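Local coordinates for protein calcium homeostasis modulator 1 (Oryzias latipes, PDB 6LMT) that probably forms an ion- and solute-conducting membrane channel of the calcium homeostasis modulator family, assembled here from eight subunits, at residues Tyr176-Cys179 against Ile180-Cys184; Met192-Thr195 against Ala196-Ile199. All coordinates share one frame; numbering follows the deposited sequence.

Contact 1: residues Tyr176-Cys179 against Ile180-Cys184; sequences YIKC and ISQAC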
ATOM      1  N   TYR A 176     -16.240 -33.996  13.920  1.00 78.46           N
ATOM      2  CA  TYR A 176     -17.082 -34.224  15.081  1.00 78.46           C
ATOM      3  C   TYR A 176     -16.592 -33.457  16.297  1.00 78.46           C
ATOM      4  O   TYR A 176     -17.390 -32.845  17.008  1.00 78.46           O
ATOM      5  CB  TYR A 176     -17.144 -35.719  15.350  1.00 78.46           C
ATOM      6  CG  TYR A 176     -17.799 -36.115  16.632  1.00 78.46           C
ATOM      7  CD1 TYR A 176     -19.145 -35.909  16.837  1.00 78.46           C
ATOM      8  CD2 TYR A 176     -17.076 -36.741  17.620  1.00 78.46           C
ATOM      9  CE1 TYR A 176     -19.744 -36.285  17.995  1.00 78.46           C
ATOM     10  CE2 TYR A 176     -17.669 -37.125  18.781  1.00 78.46           C
ATOM     11  CZ  TYR A 176     -19.006 -36.897  18.961  1.00 78.46           C
ATOM     12  OH  TYR A 176     -19.608 -37.276  20.127  1.00 78.46           O
ATOM     13  N   ILE A 177     -15.289 -33.457  16.547  1.00 75.51           N
ATOM     14  CA  ILE A 177     -14.774 -32.778  17.727  1.00 75.51           C
ATOM     15  C   ILE A 177     -14.747 -31.268  17.530  1.00 75.51           C
ATOM     16  O   ILE A 177     -15.019 -30.519  18.468  1.00 75.51           O
ATOM     17  CB  ILE A 177     -13.400 -33.366  18.094  1.00 75.51           C
ATOM     18  CG1 ILE A 177     -13.567 -34.809  18.545  1.00 75.51           C
ATOM     19  CG2 ILE A 177     -12.751 -32.631  19.210  1.00 75.51           C
ATOM     20  CD1 ILE A 177     -12.271 -35.534  18.722  1.00 75.51           C
ATOM     21  N   LYS A 178     -14.481 -30.792  16.319  1.00 75.27           N
ATOM     22  CA  LYS A 178     -14.490 -29.359  16.076  1.00 75.27           C
ATOM     23  C   LYS A 178     -15.896 -28.780  16.156  1.00 75.27           C
ATOM     24  O   LYS A 178     -16.065 -27.632  16.568  1.00 75.27           O
ATOM     25  CB  LYS A 178     -13.848 -29.059  14.729  1.00 75.27           C
ATOM     26  CG  LYS A 178     -13.681 -27.603  14.455  1.00 75.27           C
ATOM     27  CD  LYS A 178     -12.920 -27.323  13.217  1.00 75.27           C
ATOM     28  CE  LYS A 178     -12.829 -25.839  13.015  1.00 75.27           C
ATOM     29  NZ  LYS A 178     -12.002 -25.532  11.840  1.00 75.27           N
ATOM     30  N   CYS A 179     -16.908 -29.574  15.819  1.00 76.16           N
ATOM     31  CA  CYS A 179     -18.294 -29.183  16.035  1.00 76.16           C
ATOM     32  C   CYS A 179     -18.615 -28.990  17.512  1.00 76.16           C
ATOM     33  O   CYS A 179     -19.258 -28.004  17.883  1.00 76.16           O
ATOM     34  CB  CYS A 179     -19.214 -30.233  15.423  1.00 76.16           C
ATOM     35  SG  CYS A 179     -20.904 -30.074  15.884  1.00 76.16           S
ATOM     36  N   ILE A 180     -18.192 -29.924  18.363  1.00 71.32           N
ATOM     37  CA  ILE A 180     -18.438 -29.816  19.796  1.00 71.32           C
ATOM     38  C   ILE A 180     -17.650 -28.657  20.394  1.00 71.32           C
ATOM     39  O   ILE A 180     -18.123 -27.965  21.297  1.00 71.32           O
ATOM     40  CB  ILE A 180     -18.103 -31.157  20.473  1.00 71.32           C
ATOM     41  CG1 ILE A 180     -19.047 -32.236  19.987  1.00 71.32           C
ATOM     42  CG2 ILE A 180     -18.153 -31.083  21.983  1.00 71.32           C
ATOM     43  CD1 ILE A 180     -18.652 -33.577  20.427  1.00 71.32           C
ATOM     44  N   SER A 181     -16.455 -28.404  19.874  1.00 71.55           N
ATOM     45  CA  SER A 181     -15.644 -27.294  20.344  1.00 71.55           C
ATOM     46  C   SER A 181     -16.244 -25.957  19.949  1.00 71.55           C
ATOM     47  O   SER A 181     -16.186 -24.999  20.718  1.00 71.55           O
ATOM     48  CB  SER A 181     -14.237 -27.434  19.790  1.00 71.55           C
ATOM     49  OG  SER A 181     -13.431 -26.356  20.176  1.00 71.55           O
ATOM     50  N   GLN A 182     -16.813 -25.869  18.752  1.00 72.95           N
ATOM     51  CA  GLN A 182     -17.490 -24.651  18.333  1.00 72.95           C
ATOM     52  C   GLN A 182     -18.789 -24.443  19.085  1.00 72.95           C
ATOM     53  O   GLN A 182     -19.187 -23.305  19.311  1.00 72.95           O
ATOM     54  CB  GLN A 182     -17.735 -24.688  16.835  1.00 72.95           C
ATOM     55  CG  GLN A 182     -16.519 -24.404  16.028  1.00 72.95           C
ATOM     56  CD  GLN A 182     -16.714 -24.685  14.586  1.00 72.95           C
ATOM     57  OE1 GLN A 182     -17.690 -25.292  14.204  1.00 72.95           O
ATOM     58  NE2 GLN A 182     -15.803 -24.224  13.765  1.00 72.95           N
ATOM     59  N   ALA A 183     -19.447 -25.519  19.493  1.00 73.43           N
ATOM     60  CA  ALA A 183     -20.625 -25.392  20.333  1.00 73.43           C
ATOM     61  C   ALA A 183     -20.265 -24.872  21.713  1.00 73.43           C
ATOM     62  O   ALA A 183     -20.983 -24.040  22.265  1.00 73.43           O
ATOM     63  CB  ALA A 183     -21.336 -26.733  20.437  1.00 73.43           C
ATOM     64  N   CYS A 184     -19.161 -25.349  22.287  1.00 76.71           N
ATOM     65  CA  CYS A 184     -18.687 -24.811  23.556  1.00 76.71           C
ATOM     66  C   CYS A 184     -18.184 -23.388  23.409  1.00 76.71           C
ATOM     67  O   CYS A 184     -18.281 -22.607  24.348  1.00 76.71           O
ATOM     68  CB  CYS A 184     -17.577 -25.688  24.132  1.00 76.71           C
ATOM     69  SG  CYS A 184     -18.065 -27.344  24.594  1.00 76.71           S
TER
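Ile180 lays its CD1 methyl over one face of the Tyr176 ring, one turn earlier in helix 167-202. CD1 lies 3.6 Å from Tyr176 CZ and 23° off the ring normal, a CH-pi contact displaced toward the rim. With CG1 anti to the carbonyl carbon (chi1 -65°), the Ile180 branch runs back beside its own N toward the preceding turn. Ile180 and Ala183 form the surface side of the contact, where the backbone bond from Ile180 N to Tyr176 O is weak at 3.3 Å. The other side is closely packed. Ile177 and Ser181 are buried against Phe124 of helix 122-128, and their backbones are joined by a 2.9 Å bond from Ser181 N to Ile177 O. Ser181 OG hydrogen-bonds Leu118 O of helix 108-120. Gln182, also buried, draws its CG to 3.3 Å from Lys178 O, while its NE2 passes 3.5 Å from CE of the extended Lys178 chain. The ends of these two side chains leave the helix for a second subunit: Lys178 NZ forms a salt bridge with Glu38 there, and the Gln182 amide is hydrogen-bonded through OE1 to Tyr51 OH and through NE2 to Glu38 O of that subunit. This short run of helix thus has two chemistries: an apolar methyl-on-ring contact toward the surface, and a polar pair, the buried Gln182 amide and the Lys178 ammonium group, whose partners lie across the subunit interface.

Contact 2: residues Met192-Thr195 against Ala196-Ile199; sequences MTFT and AFLI. With Y01 (cholesterol hemisuccinate), chain K.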
ATOM      1  N   MET A 192     -20.568 -15.290  28.596  1.00 93.10           N
ATOM      2  CA  MET A 192     -19.749 -14.166  29.011  1.00 93.10           C
ATOM      3  C   MET A 192     -20.335 -12.843  28.560  1.00 93.10           C
ATOM      4  O   MET A 192     -20.102 -11.823  29.204  1.00 93.10           O
ATOM      5  CB  MET A 192     -18.322 -14.305  28.489  1.00 93.10           C
ATOM      6  CG  MET A 192     -17.568 -15.524  28.988  1.00 93.10           C
ATOM      7  SD  MET A 192     -17.526 -15.824  30.766  1.00 93.10           S
ATOM      8  CE  MET A 192     -18.583 -17.254  30.956  1.00 93.10           C
ATOM      9  N   THR A 193     -21.098 -12.833  27.475  1.00 90.37           N
ATOM     10  CA  THR A 193     -21.750 -11.605  27.052  1.00 90.37           C
ATOM     11  C   THR A 193     -22.996 -11.337  27.878  1.00 90.37           C
ATOM     12  O   THR A 193     -23.330 -10.180  28.136  1.00 90.37           O
ATOM     13  CB  THR A 193     -22.074 -11.683  25.561  1.00 90.37           C
ATOM     14  OG1 THR A 193     -20.887 -12.041  24.859  1.00 90.37           O
ATOM     15  CG2 THR A 193     -22.519 -10.353  25.022  1.00 90.37           C
ATOM     16  N   PHE A 194     -23.679 -12.383  28.324  1.00 94.56           N
ATOM     17  CA  PHE A 194     -24.820 -12.179  29.200  1.00 94.56           C
ATOM     18  C   PHE A 194     -24.382 -11.796  30.605  1.00 94.56           C
ATOM     19  O   PHE A 194     -25.093 -11.062  31.295  1.00 94.56           O
ATOM     20  CB  PHE A 194     -25.684 -13.428  29.211  1.00 94.56           C
ATOM     21  CG  PHE A 194     -26.928 -13.276  29.995  1.00 94.56           C
ATOM     22  CD1 PHE A 194     -27.929 -12.430  29.556  1.00 94.56           C
ATOM     23  CD2 PHE A 194     -27.118 -13.989  31.161  1.00 94.56           C
ATOM     24  CE1 PHE A 194     -29.083 -12.279  30.276  1.00 94.56           C
ATOM     25  CE2 PHE A 194     -28.274 -13.851  31.879  1.00 94.56           C
ATOM     26  CZ  PHE A 194     -29.257 -12.993  31.438  1.00 94.56           C
ATOM     27  N   THR A 195     -23.212 -12.262  31.034  1.00 94.60           N
ATOM     28  CA  THR A 195     -22.604 -11.756  32.258  1.00 94.60           C
ATOM     29  C   THR A 195     -22.220 -10.292  32.115  1.00 94.60           C
ATOM     30  O   THR A 195     -22.424  -9.503  33.039  1.00 94.60           O
ATOM     31  CB  THR A 195     -21.384 -12.601  32.607  1.00 94.60           C
ATOM     32  OG1 THR A 195     -21.787 -13.964  32.735  1.00 94.60           O
ATOM     33  CG2 THR A 195     -20.774 -12.168  33.906  1.00 94.60           C
ATOM     34  N   ALA A 196     -21.680  -9.910  30.961  1.00 95.25           N
ATOM     35  CA  ALA A 196     -21.356  -8.513  30.697  1.00 95.25           C
ATOM     36  C   ALA A 196     -22.595  -7.641  30.650  1.00 95.25           C
ATOM     37  O   ALA A 196     -22.530  -6.457  30.987  1.00 95.25           O
ATOM     38  CB  ALA A 196     -20.602  -8.392  29.382  1.00 95.25           C
ATOM     39  N   PHE A 197     -23.724  -8.203  30.235  1.00 99.04           N
ATOM     40  CA  PHE A 197     -24.960  -7.440  30.206  1.00 99.04           C
ATOM     41  C   PHE A 197     -25.487  -7.185  31.610  1.00 99.04           C
ATOM     42  O   PHE A 197     -25.918  -6.073  31.919  1.00 99.04           O
ATOM     43  CB  PHE A 197     -25.995  -8.171  29.353  1.00 99.04           C
ATOM     44  CG  PHE A 197     -27.317  -7.493  29.315  1.00 99.04           C
ATOM     45  CD1 PHE A 197     -27.479  -6.312  28.627  1.00 99.04           C
ATOM     46  CD2 PHE A 197     -28.400  -8.031  29.973  1.00 99.04           C
ATOM     47  CE1 PHE A 197     -28.695  -5.679  28.605  1.00 99.04           C
ATOM     48  CE2 PHE A 197     -29.617  -7.398  29.948  1.00 99.04           C
ATOM     49  CZ  PHE A 197     -29.761  -6.224  29.261  1.00 99.04           C
ATOM     50  N   LEU A 198     -25.451  -8.198  32.475  1.00103.15           N
ATOM     51  CA  LEU A 198     -25.941  -8.034  33.836  1.00103.15           C
ATOM     52  C   LEU A 198     -25.029  -7.150  34.665  1.00103.15           C
ATOM     53  O   LEU A 198     -25.497  -6.465  35.573  1.00103.15           O
ATOM     54  CB  LEU A 198     -26.085  -9.389  34.508  1.00103.15           C
ATOM     55  CG  LEU A 198     -27.186 -10.274  33.955  1.00103.15           C
ATOM     56  CD1 LEU A 198     -27.086 -11.657  34.542  1.00103.15           C
ATOM     57  CD2 LEU A 198     -28.511  -9.660  34.282  1.00103.15           C
ATOM     58  N   ILE A 199     -23.733  -7.156  34.382  1.00105.86           N
ATOM     59  CA  ILE A 199     -22.826  -6.277  35.105  1.00105.86           C
ATOM     60  C   ILE A 199     -23.013  -4.832  34.661  1.00105.86           C
ATOM     61  O   ILE A 199     -23.074  -3.925  35.490  1.00105.86           O
ATOM     62  CB  ILE A 199     -21.377  -6.767  34.941  1.00105.86           C
ATOM     63  CG1 ILE A 199     -21.176  -8.046  35.738  1.00105.86           C
ATOM     64  CG2 ILE A 199     -20.386  -5.737  35.377  1.00105.86           C
ATOM     65  CD1 ILE A 199     -19.884  -8.728  35.445  1.00105.86           C
TER
HETATM   66  CAA Y01 K 403     -11.473 -16.828  30.897  1.00105.24           C
HETATM   67  CBA Y01 K 403     -12.750 -16.129  31.322  1.00105.24           C
HETATM   68  CAB Y01 K 403     -13.278 -16.728  32.613  1.00105.24           C
HETATM   69  CAN Y01 K 403     -12.528 -14.631  31.459  1.00105.24           C
HETATM   70  CAJ Y01 K 403     -13.677 -13.829  32.027  1.00105.24           C
HETATM   71  CAO Y01 K 403     -14.781 -13.571  31.038  1.00105.24           C
HETATM   72  CBB Y01 K 403     -15.857 -12.563  31.479  1.00105.24           C
HETATM   73  CAC Y01 K 403     -16.363 -12.923  32.874  1.00105.24           C
HETATM   74  CBE Y01 K 403     -15.343 -11.115  31.323  1.00105.24           C
HETATM   75  CAP Y01 K 403     -14.634 -10.925  29.953  1.00105.24           C
HETATM   76  CAQ Y01 K 403     -14.831  -9.462  29.526  1.00105.24           C
HETATM   77  CBG Y01 K 403     -15.397  -8.805  30.778  1.00105.24           C
HETATM   78  CBI Y01 K 403     -16.311  -9.892  31.381  1.00105.24           C
HETATM   79  CAE Y01 K 403     -17.538 -10.177  30.504  1.00105.24           C
HETATM   80  CAU Y01 K 403     -16.732  -9.371  32.760  1.00105.24           C
HETATM   81  CAS Y01 K 403     -17.434  -8.011  32.670  1.00105.24           C
HETATM   82  CBF Y01 K 403     -16.567  -6.938  31.995  1.00105.24           C
HETATM   83  CBD Y01 K 403     -16.020  -7.420  30.642  1.00105.24           C
HETATM   84  CAK Y01 K 403     -14.997  -6.416  30.122  1.00105.24           C
HETATM   85  CAI Y01 K 403     -15.402  -4.992  30.328  1.00105.24           C
HETATM   86  CAZ Y01 K 403     -16.465  -4.608  31.017  1.00105.24           C
HETATM   87  CAV Y01 K 403     -16.900  -3.155  31.028  1.00105.24           C
HETATM   88  CBH Y01 K 403     -17.301  -5.576  31.849  1.00105.24           C
HETATM   89  CAD Y01 K 403     -18.671  -5.742  31.166  1.00105.24           C
HETATM   90  CAT Y01 K 403     -17.489  -4.954  33.249  1.00105.24           C
HETATM   91  CAR Y01 K 403     -17.995  -3.513  33.213  1.00105.24           C
HETATM   92  CBC Y01 K 403     -17.072  -2.619  32.432  1.00105.24           C
HETATM   93  OAW Y01 K 403     -17.700  -1.302  32.358  1.00105.24           O
HETATM   94  CAY Y01 K 403     -16.959  -0.223  32.117  1.00105.24           C
HETATM   95  OAG Y01 K 403     -15.779  -0.244  31.922  1.00105.24           O
HETATM   96  CAM Y01 K 403     -17.781   1.034  32.163  1.00105.24           C
HETATM   97  CAL Y01 K 403     -17.059   2.348  31.920  1.00105.24           C
HETATM   98  CAX Y01 K 403     -16.834   2.704  30.461  1.00105.24           C
HETATM   99  OAH Y01 K 403     -17.827   2.984  29.767  1.00105.24           O
HETATM  100  OAF Y01 K 403     -15.668   2.697  30.019  1.00105.24           O
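Phe194 and Leu198 carry a local packing contact between successive turns of one helix, in the C-terminal part of helix 167-202. Their side chains cross obliquely: Leu198 CG stands over one face of the Phe194 ring, offset toward its rim, and Leu198 CD1 comes 3.6 Å from Phe194 CE2. Phe194 swings its CG anti to the backbone N (chi1 -175°), which brings the end of the ring nearer the following turn. Phe197 touches the same ring more loosely, its CD2 lying 4.3 Å from Phe194 CE1. Farther round the helix, Thr195 and Ile199 run side by side with CG2 of the threonine 3.9 Å from CD1 of the isoleucine; Thr195 OG1 is hydrogen-bonded back to Met191 O. Regular backbone bonds underlie the packing, among them Ile199 N to Thr195 O at 3.0 Å.

Met192, Ala196 and Ile199 meet cholesterol hemisuccinate by apolar contact. Met192, bent at chi2, sets SD 3.6 Å from CAO of the sterol side chain. Next along, Ala196 CB lies 3.7 Å from the CAE methyl, and Ile199 CG2 lies 3.7 Å from ring carbon CAT, so the three residues follow the sterol from the base of its side chain to the ring that carries the ester. Gln104, Leu107, Ile108 and Ala111 complete much of the pocket, placing the sterol between this helix and helices 92-105 and 108-120. On another flank helix 48-70 of the second subunit packs in: its Val69 meets Thr193 and Ala196, its Phe68 meets Phe197, and its Trp62 NE1 hydrogen-bonds Thr193 OG1, which also bonds Leu189 O.

How the contacts relate
Following the chain from the N terminus, contact 1 (176-184) comes first and contact 2 (192-199) after it, both on helix 167-202. Each joins adjoining turns, so neither closes a loop, and they stand in series without nesting or crossing. Their centres are about 23 Å apart and their nearest atoms about 8 Å, so the continuous helix connects them rather than direct touch. Contact 1 joins the helix to helices 108-120 and 122-128 of its own chain, whereas contact 2 borders a sterol pocket shared with helices 92-105 and 108-120. Both also face the second subunit, giving this helix two separate points along the inter-subunit boundary, largely polar at the first and mostly apolar at the second.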